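Side-chain contacts in thiamine pyrophosphokinase (Bacillus subtilis, PDB 3LM8), which transfers a pyrophosphate group from ATP to thiamine, giving the cofactor thiamine diphosphate and AMP, and serves in thiamine salvage: residues N13-L18 with T35-D40; Y73-E76 with T80-D83. The protein carries 1 engineered substitution. All blocks are in the same frame, centred on the assembly; numbering follows the deposited sequence.

Interaction 1: residues N13-L18 with T35-D40; sequences NLIPDL and TVTLLD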
loop_
_atom_site.group_PDB
_atom_site.type_symbol
_atom_site.label_atom_id
_atom_site.label_comp_id
_atom_site.label_asym_id
_atom_site.label_seq_id
_atom_site.Cartn_x
_atom_site.Cartn_y
_atom_site.Cartn_z
ATOM N N ASN A 13 -10.799 11.310 -3.096
ATOM C CA ASN A 13 -11.685 10.525 -3.957
ATOM C C ASN A 13 -11.107 9.193 -4.427
ATOM O O ASN A 13 -11.848 8.296 -4.821
ATOM C CB ASN A 13 -12.120 11.373 -5.159
ATOM C CG ASN A 13 -10.952 12.019 -5.864
ATOM O OD1 ASN A 13 -10.545 11.586 -6.944
ATOM N ND2 ASN A 13 -10.391 13.058 -5.246
ATOM N N LEU A 14 -9.788 9.062 -4.388
ATOM C CA LEU A 14 -9.158 7.819 -4.806
ATOM C C LEU A 14 -8.982 6.880 -3.620
ATOM O O LEU A 14 -8.530 5.745 -3.780
ATOM C CB LEU A 14 -7.794 8.085 -5.457
ATOM C CG LEU A 14 -7.727 8.685 -6.870
ATOM C CD1 LEU A 14 -8.672 7.929 -7.778
ATOM C CD2 LEU A 14 -8.099 10.150 -6.847
ATOM N N ILE A 15 -9.359 7.361 -2.436
ATOM C CA ILE A 15 -9.236 6.600 -1.194
ATOM C C ILE A 15 -10.542 5.914 -0.779
ATOM O O ILE A 15 -11.621 6.505 -0.855
ATOM C CB ILE A 15 -8.758 7.524 -0.057
ATOM C CG1 ILE A 15 -7.475 8.230 -0.482
ATOM C CG2 ILE A 15 -8.509 6.728 1.213
ATOM C CD1 ILE A 15 -6.937 9.153 0.557
ATOM N N PRO A 16 -10.452 4.650 -0.322
ATOM C CA PRO A 16 -11.593 3.837 0.114
ATOM C C PRO A 16 -12.149 4.295 1.441
ATOM O O PRO A 16 -11.641 5.225 2.062
ATOM C CB PRO A 16 -10.999 2.431 0.266
ATOM C CG PRO A 16 -9.691 2.493 -0.454
ATOM C CD PRO A 16 -9.205 3.880 -0.197
ATOM N N ASP A 17 -13.195 3.610 1.874
ATOM C CA ASP A 17 -13.803 3.877 3.161
ATOM C C ASP A 17 -12.766 3.385 4.178
ATOM O O ASP A 17 -12.357 2.214 4.166
ATOM C CB ASP A 17 -15.100 3.072 3.288
ATOM C CG ASP A 17 -15.529 2.874 4.729
ATOM O OD1 ASP A 17 -16.111 1.803 5.017
ATOM O OD2 ASP A 17 -15.296 3.779 5.566
ATOM N N LEU A 18 -12.309 4.275 5.044
ATOM C CA LEU A 18 -11.330 3.864 6.033
ATOM C C LEU A 18 -12.048 3.199 7.215
ATOM O O LEU A 18 -11.550 2.230 7.788
ATOM C CB LEU A 18 -10.515 5.081 6.491
ATOM C CG LEU A 18 -9.859 5.831 5.328
ATOM C CD1 LEU A 18 -9.108 7.068 5.832
ATOM C CD2 LEU A 18 -8.916 4.884 4.605
ATOM N N THR A 35 -3.618 13.292 7.338
ATOM C CA THR A 35 -4.151 13.370 8.686
ATOM C C THR A 35 -5.475 14.136 8.637
ATOM O O THR A 35 -6.384 13.850 9.404
ATOM C CB THR A 35 -3.155 14.024 9.691
ATOM O OG1 THR A 35 -3.836 15.044 10.433
ATOM C CG2 THR A 35 -1.948 14.596 8.985
ATOM N N VAL A 36 -5.591 15.089 7.718
ATOM C CA VAL A 36 -6.840 15.831 7.567
ATOM C C VAL A 36 -7.930 14.833 7.150
ATOM O O VAL A 36 -9.032 14.835 7.697
ATOM C CB VAL A 36 -6.725 16.952 6.480
ATOM C CG1 VAL A 36 -8.110 17.392 6.020
ATOM C CG2 VAL A 36 -5.963 18.161 7.041
ATOM N N THR A 37 -7.606 13.980 6.182
ATOM C CA THR A 37 -8.531 12.967 5.689
ATOM C C THR A 37 -9.024 12.073 6.821
ATOM O O THR A 37 -10.203 11.701 6.883
ATOM C CB THR A 37 -7.860 12.064 4.645
ATOM O OG1 THR A 37 -7.141 12.868 3.709
ATOM C CG2 THR A 37 -8.894 11.274 3.887
ATOM N N LEU A 38 -8.111 11.713 7.714
ATOM C CA LEU A 38 -8.461 10.853 8.833
ATOM C C LEU A 38 -9.527 11.494 9.725
ATOM O O LEU A 38 -10.481 10.842 10.147
ATOM C CB LEU A 38 -7.207 10.538 9.656
ATOM C CG LEU A 38 -6.174 9.603 9.030
ATOM C CD1 LEU A 38 -4.885 9.690 9.814
ATOM C CD2 LEU A 38 -6.686 8.180 9.033
ATOM N N LEU A 39 -9.356 12.777 10.009
ATOM C CA LEU A 39 -10.291 13.495 10.855
ATOM C C LEU A 39 -11.671 13.561 10.240
ATOM O O LEU A 39 -12.669 13.417 10.941
ATOM C CB LEU A 39 -9.758 14.902 11.144
ATOM C CG LEU A 39 -8.907 15.012 12.418
ATOM C CD1 LEU A 39 -8.064 13.759 12.609
ATOM C CD2 LEU A 39 -8.035 16.252 12.345
ATOM N N ASP A 40 -11.735 13.768 8.930
ATOM C CA ASP A 40 -13.027 13.840 8.269
ATOM C C ASP A 40 -13.773 12.525 8.436
ATOM O O ASP A 40 -14.980 12.517 8.669
ATOM C CB ASP A 40 -12.869 14.169 6.777
ATOM C CG ASP A 40 -12.251 15.554 6.536
ATOM O OD1 ASP A 40 -12.348 16.438 7.418
ATOM O OD2 ASP A 40 -11.675 15.764 5.445
#
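Leu18, Thr37 and Ile15 join a loop to a helix by contacts between methyl groups, in the parallel alpha/beta domain where helices and loops pack against a central sheet. The loop, 13-18, follows strand 3-7, while 35-40 belongs to helix 33-41, the helix of the beta-alpha-beta crossover between strands 26-31 and 47-49. The backbones stay well apart, with 8.1 Å between Leu18 CA and Leu38 CA at their nearest, and branched side chains reach across that gap from both sides. Leu18 has the largest share of the buried surface. Its CG stands anti to its own carbonyl carbon (chi1 -55°) and the chain runs on extended (chi2 178°), which carries CD1 out to the helix. There it meets CD2 of Leu38, and the two leucine side chains cross at about a right angle, so that they touch through one methyl each and do not run alongside one another. Ile15 lies beside Leu18 on the loop, its CG2 3.9 Å from Leu18 CD2, which makes the pair one continuous apolar surface. Thr37 presents a divided side chain to it: the methyl is turned to the loop, whereas OG1 makes a weak hydrogen bond to the backbone O of Lys33, one turn back in the same helix. The polar half of a buried threonine is thus at least partly satisfied within its own helix. Beneath the contact lies the sheet: Leu18, Thr37 and Leu38 all rest on Val7, and Ile15 and Leu18 both touch Phe100. A salt bridge from Asp40 OD2 to Lys12 NZ adds a polar tie at the margin. The approach of loop to helix stays loose at Ile15, whose CD1 comes to 4.4 Å from Thr37 CG2.

Interaction 2: residues Y73-E76 with T80-D83; sequences YQAE and TDLD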
loop_
_atom_site.group_PDB
_atom_site.type_symbol
_atom_site.label_atom_id
_atom_site.label_comp_id
_atom_site.label_asym_id
_atom_site.label_seq_id
_atom_site.Cartn_x
_atom_site.Cartn_y
_atom_site.Cartn_z
ATOM N N TYR A 73 5.710 14.788 13.445
ATOM C CA TYR A 73 7.133 14.655 13.134
ATOM C C TYR A 73 7.428 15.280 11.779
ATOM O O TYR A 73 6.817 14.920 10.781
ATOM C CB TYR A 73 7.556 13.190 13.092
ATOM C CG TYR A 73 7.442 12.452 14.403
ATOM C CD1 TYR A 73 6.195 12.193 14.969
ATOM C CD2 TYR A 73 8.578 11.997 15.070
ATOM C CE1 TYR A 73 6.074 11.498 16.165
ATOM C CE2 TYR A 73 8.469 11.298 16.273
ATOM C CZ TYR A 73 7.210 11.054 16.815
ATOM O OH TYR A 73 7.075 10.392 18.015
ATOM N N GLN A 74 8.383 16.202 11.731
ATOM C CA GLN A 74 8.694 16.855 10.471
ATOM C C GLN A 74 9.727 16.086 9.670
ATOM O O GLN A 74 10.522 15.325 10.229
ATOM C CB GLN A 74 9.182 18.280 10.726
ATOM C CG GLN A 74 8.453 19.335 9.900
ATOM C CD GLN A 74 8.685 19.189 8.396
ATOM O OE1 GLN A 74 8.266 18.203 7.769
ATOM N NE2 GLN A 74 9.356 20.179 7.810
ATOM N N ALA A 75 9.700 16.290 8.356
ATOM C CA ALA A 75 10.624 15.631 7.439
ATOM C C ALA A 75 11.894 16.459 7.247
ATOM O O ALA A 75 12.003 17.566 7.778
ATOM C CB ALA A 75 9.942 15.408 6.094
ATOM N N GLU A 76 12.844 15.924 6.479
ATOM C CA GLU A 76 14.111 16.612 6.219
ATOM C C GLU A 76 14.304 16.979 4.742
ATOM O O GLU A 76 15.438 17.076 4.275
ATOM C CB GLU A 76 15.301 15.747 6.667
ATOM C CG GLU A 76 15.008 14.775 7.801
ATOM C CD GLU A 76 14.409 15.445 9.017
ATOM O OE1 GLU A 76 15.084 16.315 9.611
ATOM O OE2 GLU A 76 13.262 15.101 9.379
ATOM N N THR A 80 10.714 11.732 2.011
ATOM C CA THR A 80 9.313 12.113 1.897
ATOM C C THR A 80 8.638 11.947 3.258
ATOM O O THR A 80 9.129 11.211 4.119
ATOM C CB THR A 80 8.577 11.241 0.864
ATOM O OG1 THR A 80 9.220 11.364 -0.410
ATOM C CG2 THR A 80 7.128 11.687 0.731
ATOM N N ASP A 81 7.523 12.642 3.457
ATOM C CA ASP A 81 6.788 12.548 4.711
ATOM C C ASP A 81 6.367 11.095 4.897
ATOM O O ASP A 81 6.566 10.501 5.959
ATOM C CB ASP A 81 5.546 13.436 4.660
ATOM C CG ASP A 81 5.872 14.873 4.303
ATOM O OD1 ASP A 81 6.843 15.419 4.868
ATOM O OD2 ASP A 81 5.152 15.460 3.467
ATOM N N LEU A 82 5.785 10.538 3.839
ATOM C CA LEU A 82 5.321 9.162 3.821
ATOM C C LEU A 82 6.510 8.246 4.107
ATOM O O LEU A 82 6.457 7.388 4.990
ATOM C CB LEU A 82 4.702 8.861 2.445
ATOM C CG LEU A 82 3.972 7.547 2.122
ATOM C CD1 LEU A 82 4.920 6.559 1.470
ATOM C CD2 LEU A 82 3.351 6.975 3.395
ATOM N N ASP A 83 7.592 8.452 3.366
ATOM C CA ASP A 83 8.793 7.654 3.535
ATOM C C ASP A 83 9.248 7.635 4.987
ATOM O O ASP A 83 9.722 6.612 5.486
ATOM C CB ASP A 83 9.902 8.202 2.642
ATOM C CG ASP A 83 11.244 7.560 2.919
ATOM O OD1 ASP A 83 11.328 6.312 2.954
ATOM O OD2 ASP A 83 12.220 8.313 3.097
#
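Two torsions bring Asp81 to Ala75: chi1 of -54° sets CG on the backbone N side of CB, opposite the carbonyl carbon, and chi2 of -45° turns OD1 towards the methyl group of Ala75. Asp81 stands in the first turn of helix 81-92, and Ala75 lies in the connection that leads into that helix from strand 71-73, so the contact illustrates how a beta-alpha loop in an alpha/beta domain folds back on the helix it enters. The two residues are also the point where the backbones come nearest, with 5.6 Å between Ala75 CA and Asp81 CA. At that spacing a methyl group is enough to meet the carboxylate: Ala75 CB points at the helix and sits 3.3 Å from Asp81 OD1. It arrives roughly beyond the end of the carbon-oxygen bond, with a CG-OD1-CB angle of about 152°. Gln74 starts out away from the helix, but its side chain folds the amide back so that OE1 lies on the side of Asp81. Its OE1 comes to 4.3 Å from Asp81 OD1, a loose approach of two oxygens and not a bond. Two residues after Asp81, Asp83 OD2 accepts a hydrogen bond from Gln79 NE2, and Leu82 packs on Asn113 and Leu116, so this first turn rests on helix 107-122. A magnesium ion lies about 4 Å from the Asp81 side chain, longer than a normal magnesium-oxygen bond; a link through water is possible but not established. Across the contact OD1 faces the Ala75 methyl, with Gln74 OE1 more distant, and neither is a hydrogen-bond donor. The contact is therefore of van der Waals type, and it does not itself hold the carboxylate by a hydrogen bond.

From the N terminus, the chain leaves strand 3-7 and enters the loop of interaction 1. It then runs through strand 26-31 and returns along helix 33-41, so that contact closes a loop with 16 residues between its segments and sets a loop and a crossover helix against the sheet. Interaction 2 opens only after this has closed. It spans just three intervening residues, where the chain passes from edge strand 71-73 into helix 81-92. The two therefore follow in series, neither nested nor crossed. Their centres are 19 Å apart and their nearest atoms about 9 Å, without touching: one is buried packing, the other a surface loop contact.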